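Local coordinates for alcohol dehydrogenase superfamily protein (Novosphingobium aromaticivorans, PDB 3GAZ) that probably acts as an NADP-dependent oxidoreductase of the medium-chain dehydrogenase/reductase superfamily, at residues L36-A41 with T74-G79; P30-V35 with V78-D83; T153-G158 with Q215-V220. One frame throughout, in Å; residues are numbered along the deposited sequence.

Contact 1 (L36-A41 with T74-G79); sequences LVQIEA and TVVAVG
Leu36, Val37 and Gln38 pair with Ala77, Val75 and Thr74 where strands 34-39 and 70-78 run antiparallel in the sheet of the GroES-like domain. The register slips by one residue between the first two pairs: a beta bulge, with Val76 as the extra residue on the longer strand. Val76 N still reaches Leu36 O at 3.0 Å, while Leu36 N turns to Ala77 O at 2.7 Å. Beyond the bulge the Gln38-Thr74 pair closes a full ring, Gln38 N to Thr74 O at 2.7 Å and Thr74 N to Gln38 O at 2.9 Å.

The side chains of Leu36, Gln38, Thr74 and Ala77 share one face, those of the buried Val37 and Val75 the other, where beta-branched residues suit an extended strand. Ala77 is small enough for its CB to sit 3.8 Å from Leu36 CB. Val76 spreads its two methyls between neighbours: CG2 meets Leu36 CD2, and CG1 lies 3.5 Å from Gln38 CB, where the extended glutamine crosses it at about a right angle.

At the far end Glu40, part of a classic bulge opposite Ala72, brings its carboxylate to Thr74, the two side chains crossing obliquely. Thr74 OG1 stands anti to its carbonyl carbon (chi1 -63°) and donates to Glu40 OE2 at 2.7 Å, nearly in line with the C-O bond; Met125 of helix 125-129 packs on both side chains. An alanine in place of this glutamate would probably leave the Thr74 hydroxyl without this acceptor and freer to turn. The contact pairs apolar packing at the Leu36 end with a short charged hydrogen bond at the other, which would probably help to stabilise the negative charge of the carboxylate.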
# COMPACT_ATOMS: atom_id res chain seq x y z
N LEU A 36 1.11 18.67 6.60
CA LEU A 36 2.07 18.64 5.51
C LEU A 36 3.43 18.91 6.12
O LEU A 36 3.65 19.95 6.74
CB LEU A 36 1.75 19.71 4.47
CG LEU A 36 2.68 19.73 3.25
CD1 LEU A 36 2.53 18.42 2.47
CD2 LEU A 36 2.35 20.92 2.35
N VAL A 37 4.35 17.97 5.96
CA VAL A 37 5.67 18.13 6.52
C VAL A 37 6.69 18.53 5.48
O VAL A 37 6.80 17.90 4.42
CB VAL A 37 6.17 16.82 7.17
CG1 VAL A 37 7.58 17.03 7.74
CG2 VAL A 37 5.21 16.38 8.27
N GLN A 38 7.43 19.59 5.77
CA GLN A 38 8.49 20.02 4.88
C GLN A 38 9.66 19.22 5.43
O GLN A 38 10.14 19.49 6.53
CB GLN A 38 8.75 21.52 5.03
CG GLN A 38 9.86 22.04 4.14
CD GLN A 38 9.89 23.55 4.09
OE1 GLN A 38 9.93 24.22 5.12
NE2 GLN A 38 9.87 24.10 2.88
N ILE A 39 10.08 18.22 4.67
CA ILE A 39 11.16 17.33 5.09
C ILE A 39 12.55 17.94 4.98
O ILE A 39 12.96 18.38 3.91
CB ILE A 39 11.11 16.02 4.27
CG1 ILE A 39 9.75 15.34 4.46
CG2 ILE A 39 12.25 15.09 4.71
CD1 ILE A 39 9.54 14.10 3.59
N GLU A 40 13.26 17.97 6.10
CA GLU A 40 14.61 18.53 6.13
C GLU A 40 15.67 17.43 6.13
O GLU A 40 16.77 17.61 5.61
CB GLU A 40 14.76 19.46 7.35
CG GLU A 40 13.86 20.70 7.23
CD GLU A 40 13.94 21.64 8.42
OE1 GLU A 40 15.07 21.96 8.85
OE2 GLU A 40 12.87 22.07 8.90
N ALA A 41 15.33 16.27 6.70
CA ALA A 41 16.24 15.13 6.75
C ALA A 41 15.44 13.84 6.59
O ALA A 41 14.37 13.67 7.18
CB ALA A 41 17.01 15.12 8.07
N THR A 74 9.68 20.08 9.36
CA THR A 74 8.83 21.10 9.95
C THR A 74 7.44 21.08 9.34
O THR A 74 7.27 20.83 8.14
CB THR A 74 9.44 22.51 9.73
OG1 THR A 74 10.71 22.59 10.39
CG2 THR A 74 8.52 23.59 10.27
N VAL A 75 6.43 21.32 10.16
CA VAL A 75 5.05 21.36 9.70
C VAL A 75 4.86 22.70 8.99
O VAL A 75 5.15 23.75 9.56
CB VAL A 75 4.07 21.25 10.90
CG1 VAL A 75 2.64 21.45 10.43
CG2 VAL A 75 4.23 19.89 11.57
N VAL A 76 4.38 22.66 7.75
CA VAL A 76 4.16 23.89 7.00
C VAL A 76 2.70 24.12 6.66
O VAL A 76 2.32 25.19 6.19
CB VAL A 76 4.99 23.92 5.70
CG1 VAL A 76 6.46 24.04 6.03
CG2 VAL A 76 4.73 22.65 4.89
N ALA A 77 1.87 23.10 6.91
CA ALA A 77 0.44 23.19 6.66
C ALA A 77 -0.25 22.10 7.46
O ALA A 77 0.30 21.01 7.67
CB ALA A 77 0.14 23.03 5.17
N VAL A 78 -1.46 22.39 7.91
CA VAL A 78 -2.23 21.44 8.70
C VAL A 78 -3.58 21.19 8.06
O VAL A 78 -4.25 22.12 7.61
CB VAL A 78 -2.42 21.96 10.14
CG1 VAL A 78 -3.20 20.96 10.96
CG2 VAL A 78 -1.06 22.22 10.77
N GLY A 79 -3.98 19.92 8.01
CA GLY A 79 -5.26 19.59 7.44
C GLY A 79 -6.36 19.84 8.45
O GLY A 79 -6.08 20.17 9.61

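Contact 2 (P30-V35 with V78-D83); sequences PAPGQV and VGPEVD
Gly33 N donates to Pro80 O at 2.9 Å and Gly79 N to Gln34 O at 2.8 Å, two backbone bonds that tie a type II beta turn, Ala31 to Gln34, against the loop leaving strand 70-78. The turn leads into strand 34-39 of the GroES-like domain, and the antiparallel ladder makes its last step here in the non-hydrogen-bonded pair of Val35 with Val78. Each turn position has a fitting residue: Pro32 supplies the fixed phi of the first corner, and Gly33 takes the positive phi (88°) of the second, where a side chain would jam against the preceding carbonyl oxygen. The turn closes through Gln34 N to Ala31 O, and the Gln34 side chain reaches Ala31, its OE1 accepting Ala31 N at 2.7 Å, in the plane of the amide on a lone pair.

Gly79 is restricted for a different reason. Its backbone runs so close to the turn that a beta carbon would collide with the carbonyl oxygens of Ala31 and Gln34, and Pro30 lays its ring against the peptide, CB 3.9 Å from Gly79 N. Pro32 CA makes a CA-H...O contact with Pro80 O at 3.2 Å, Pro32 CG meets Pro80 CD, and the extended Glu81 brings OE2 alongside Pro32 CB.

On the apolar side, CG1 of Val35, anti to its carbonyl carbon (chi1 -66°), clusters with two other methyls: Val78 CG1 lies 4.0 Å away, both side chains pointing the same way, and the Val82 side chain crosses that of Val35 at about a right angle, with Val82 CG1 3.8 Å from Val35 CG1. The second methyl of Val82 serves the turn itself, for CG2 presses on the bare glycine backbone, 3.4 Å from Gly33 CA, tighter than usual carbon contact.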
# COMPACT_ATOMS: atom_id res chain seq x y z
N PRO A 30 -2.52 18.02 2.49
CA PRO A 30 -3.00 17.35 3.71
C PRO A 30 -4.50 17.16 3.80
O PRO A 30 -5.27 18.11 3.70
CB PRO A 30 -2.47 18.25 4.82
CG PRO A 30 -2.57 19.61 4.20
CD PRO A 30 -2.03 19.37 2.80
N ALA A 31 -4.91 15.91 4.00
CA ALA A 31 -6.33 15.57 4.14
C ALA A 31 -6.66 15.75 5.62
O ALA A 31 -5.77 16.00 6.43
CB ALA A 31 -6.57 14.12 3.73
N PRO A 32 -7.94 15.63 5.99
CA PRO A 32 -8.26 15.80 7.41
C PRO A 32 -7.45 14.80 8.23
O PRO A 32 -7.30 13.65 7.82
CB PRO A 32 -9.76 15.50 7.46
CG PRO A 32 -10.24 15.97 6.12
CD PRO A 32 -9.16 15.44 5.19
N GLY A 33 -6.93 15.23 9.37
CA GLY A 33 -6.15 14.33 10.19
C GLY A 33 -4.67 14.29 9.83
O GLY A 33 -3.88 13.71 10.56
N GLN A 34 -4.30 14.92 8.71
CA GLN A 34 -2.90 14.96 8.27
C GLN A 34 -2.29 16.35 8.39
O GLN A 34 -3.00 17.36 8.50
CB GLN A 34 -2.77 14.55 6.80
CG GLN A 34 -3.31 13.20 6.39
CD GLN A 34 -3.01 12.90 4.93
OE1 GLN A 34 -3.31 13.71 4.04
NE2 GLN A 34 -2.41 11.75 4.66
N VAL A 35 -0.96 16.40 8.35
CA VAL A 35 -0.23 17.66 8.37
C VAL A 35 0.76 17.54 7.22
O VAL A 35 1.18 16.43 6.87
CB VAL A 35 0.55 17.90 9.69
CG1 VAL A 35 -0.42 18.07 10.85
CG2 VAL A 35 1.52 16.76 9.95
N VAL A 78 -1.46 22.39 7.91
CA VAL A 78 -2.23 21.44 8.70
C VAL A 78 -3.58 21.19 8.06
O VAL A 78 -4.25 22.12 7.61
CB VAL A 78 -2.42 21.96 10.14
CG1 VAL A 78 -3.20 20.96 10.96
CG2 VAL A 78 -1.06 22.22 10.77
N GLY A 79 -3.98 19.92 8.01
CA GLY A 79 -5.26 19.59 7.44
C GLY A 79 -6.36 19.84 8.45
O GLY A 79 -6.08 20.17 9.61
N PRO A 80 -7.63 19.71 8.05
CA PRO A 80 -8.75 19.92 8.98
C PRO A 80 -8.73 18.85 10.07
O PRO A 80 -8.11 17.80 9.91
CB PRO A 80 -9.97 19.79 8.07
CG PRO A 80 -9.47 20.26 6.74
CD PRO A 80 -8.12 19.59 6.66
N GLU A 81 -9.41 19.13 11.18
CA GLU A 81 -9.49 18.18 12.29
C GLU A 81 -8.17 17.82 12.96
O GLU A 81 -8.07 16.76 13.59
CB GLU A 81 -10.19 16.90 11.81
CG GLU A 81 -11.66 17.09 11.44
CD GLU A 81 -12.26 15.88 10.76
OE1 GLU A 81 -12.17 14.76 11.32
OE2 GLU A 81 -12.84 16.03 9.66
N VAL A 82 -7.17 18.67 12.84
CA VAL A 82 -5.88 18.41 13.48
C VAL A 82 -5.56 19.50 14.50
O VAL A 82 -5.53 20.68 14.17
CB VAL A 82 -4.73 18.36 12.44
CG1 VAL A 82 -3.38 18.28 13.16
CG2 VAL A 82 -4.91 17.16 11.54
N ASP A 83 -5.32 19.09 15.74
CA ASP A 83 -5.01 20.05 16.80
C ASP A 83 -3.73 19.69 17.56
O ASP A 83 -3.32 20.41 18.48
CB ASP A 83 -6.18 20.13 17.79
CG ASP A 83 -6.49 18.80 18.45
OD1 ASP A 83 -5.56 18.16 18.98
OD2 ASP A 83 -7.67 18.39 18.44

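Contact 3 (T153-G158 with Q215-V220); sequences TVLIQG and QGFDLV
The ring of Phe217 carries Leu155 over one face: Leu155 CB stands 3.7 Å above the plane, offset toward the rim, in a CH-pi contact 15° off the normal. Leu155 CG lies anti to its backbone N (chi1 173°), which brings CD2 along the ring to 3.8 Å from Phe217 CE2. Thr153 CB approaches the ring obliquely. Beyond these strands the ring meets that of Phe179, and Tyr207 and Ala235 touch it from helices 204-212 and 227-235.

The other flat group is the Asp218 carboxylate. Thr153 N reaches Asp218 OD2 at 2.9 Å on its anti side, 25° out of the carboxylate plane, while OD1 forms a salt bridge with Lys237. Thr153 and Asp218 clasp one another, for Asp218 N donates to Thr153 OG1 at 2.9 Å. That hydroxyl sits in the crowded position between backbone N and carbonyl carbon, where it also touches a water at 2.7 Å that donates to Gly216 O.

These are neighbouring parallel strands, 153-157 and 217-222, at the middle of a six-stranded sheet ordered 3-2-1-4-5-6, the Rossmann fold of the probable NADP-binding domain. A glycine-rich GxGxxG sequence follows the first of them, consistent with a dinucleotide-binding turn.

Along the sheet Leu219 N bonds to Thr153 O at 3.1 Å and Leu155 N to Leu219 O at 2.9 Å. Val154 and Leu219 lie side by side on one face, both buried, with Val148 and Ala176 of loops against Val154 and Ala146 against Leu219; apolar branched side chains suit such a place. On the other, Gln157 bends so that CG passes 4.1 Å from Val220 CG1, and its OE1 is hydrogen-bonded to Thr181 OG1, which satisfies a buried polar end.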
# COMPACT_ATOMS: atom_id res chain seq x y z
N THR A 153 18.72 -8.85 33.40
CA THR A 153 19.92 -8.89 32.58
C THR A 153 19.44 -8.95 31.14
O THR A 153 18.60 -9.78 30.80
CB THR A 153 20.78 -10.13 32.89
OG1 THR A 153 19.97 -11.31 32.78
CG2 THR A 153 21.37 -10.02 34.29
N VAL A 154 19.96 -8.06 30.31
CA VAL A 154 19.56 -7.99 28.91
C VAL A 154 20.76 -8.11 27.98
O VAL A 154 21.77 -7.44 28.17
CB VAL A 154 18.83 -6.66 28.60
CG1 VAL A 154 18.52 -6.56 27.11
CG2 VAL A 154 17.55 -6.56 29.41
N LEU A 155 20.64 -8.97 26.98
CA LEU A 155 21.69 -9.17 26.00
C LEU A 155 21.21 -8.68 24.64
O LEU A 155 20.21 -9.19 24.11
CB LEU A 155 22.06 -10.65 25.89
CG LEU A 155 23.04 -11.00 24.77
CD1 LEU A 155 24.39 -10.35 25.05
CD2 LEU A 155 23.17 -12.51 24.64
N ILE A 156 21.88 -7.68 24.09
CA ILE A 156 21.53 -7.15 22.78
C ILE A 156 22.52 -7.70 21.76
O ILE A 156 23.71 -7.45 21.87
CB ILE A 156 21.60 -5.61 22.73
CG1 ILE A 156 20.67 -5.00 23.78
CG2 ILE A 156 21.24 -5.12 21.33
CD1 ILE A 156 19.20 -5.33 23.57
N GLN A 157 22.01 -8.46 20.79
CA GLN A 157 22.85 -9.04 19.74
C GLN A 157 22.99 -8.02 18.61
O GLN A 157 22.00 -7.71 17.93
CB GLN A 157 22.21 -10.32 19.21
CG GLN A 157 21.97 -11.38 20.28
CD GLN A 157 23.19 -12.22 20.58
OE1 GLN A 157 24.31 -11.70 20.68
NE2 GLN A 157 22.99 -13.52 20.73
N GLY A 158 24.20 -7.51 18.40
CA GLY A 158 24.43 -6.52 17.36
C GLY A 158 24.25 -5.12 17.92
O GLY A 158 23.55 -4.29 17.34
N GLN A 215 24.13 -18.77 34.07
CA GLN A 215 22.67 -18.88 34.08
C GLN A 215 22.03 -18.45 32.76
O GLN A 215 21.02 -19.02 32.33
CB GLN A 215 22.07 -18.02 35.20
CG GLN A 215 22.42 -18.44 36.61
CD GLN A 215 22.02 -19.87 36.91
OE1 GLN A 215 22.84 -20.78 36.86
NE2 GLN A 215 20.74 -20.07 37.21
N GLY A 216 22.62 -17.45 32.12
CA GLY A 216 22.06 -16.94 30.89
C GLY A 216 21.44 -15.59 31.21
O GLY A 216 21.52 -15.13 32.35
N PHE A 217 20.81 -14.97 30.22
CA PHE A 217 20.20 -13.65 30.40
C PHE A 217 18.66 -13.70 30.45
O PHE A 217 18.04 -14.50 29.76
CB PHE A 217 20.63 -12.74 29.24
CG PHE A 217 22.12 -12.65 29.06
CD1 PHE A 217 22.85 -11.62 29.65
CD2 PHE A 217 22.79 -13.60 28.30
CE1 PHE A 217 24.23 -11.55 29.48
CE2 PHE A 217 24.17 -13.53 28.13
CZ PHE A 217 24.90 -12.51 28.72
N ASP A 218 18.06 -12.83 31.27
CA ASP A 218 16.60 -12.79 31.38
C ASP A 218 15.95 -12.46 30.03
O ASP A 218 14.91 -13.01 29.67
CB ASP A 218 16.15 -11.73 32.38
CG ASP A 218 16.63 -12.00 33.79
OD1 ASP A 218 16.49 -13.15 34.26
OD2 ASP A 218 17.13 -11.05 34.44
N LEU A 219 16.58 -11.54 29.30
CA LEU A 219 16.06 -11.10 28.01
C LEU A 219 17.14 -11.00 26.93
O LEU A 219 18.19 -10.42 27.16
CB LEU A 219 15.38 -9.74 28.18
CG LEU A 219 14.75 -9.03 26.98
CD1 LEU A 219 13.68 -9.92 26.33
CD2 LEU A 219 14.14 -7.71 27.46
N VAL A 220 16.88 -11.59 25.76
CA VAL A 220 17.83 -11.52 24.65
C VAL A 220 17.16 -10.90 23.42
O VAL A 220 16.12 -11.38 22.97
CB VAL A 220 18.35 -12.92 24.24
CG1 VAL A 220 19.32 -12.78 23.07
CG2 VAL A 220 19.04 -13.59 25.43
O HOH W 1 20.91 -13.29 34.32

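Contacts 1 and 2 are successive parts of one seam in the GroES-like domain: their centres lie 11 Å apart, they share Val78 and Gly79, and both use strand 34-39. Ala77 O lies 3.7 Å from Val35 CB, and the bulged ladder of contact 1 runs into the turn and loop of contact 2. Contact 3 belongs to the other lobe, on the opposite side of the chain's centre, about 40 Å from contact 1 and 43 Å from contact 2 between centres; the nearest atoms are about 22 and 31 Å away. In this superfamily the active site generally lies in the cleft between the two lobes, and of the three only contact 3 adjoins the likely dinucleotide-binding motif.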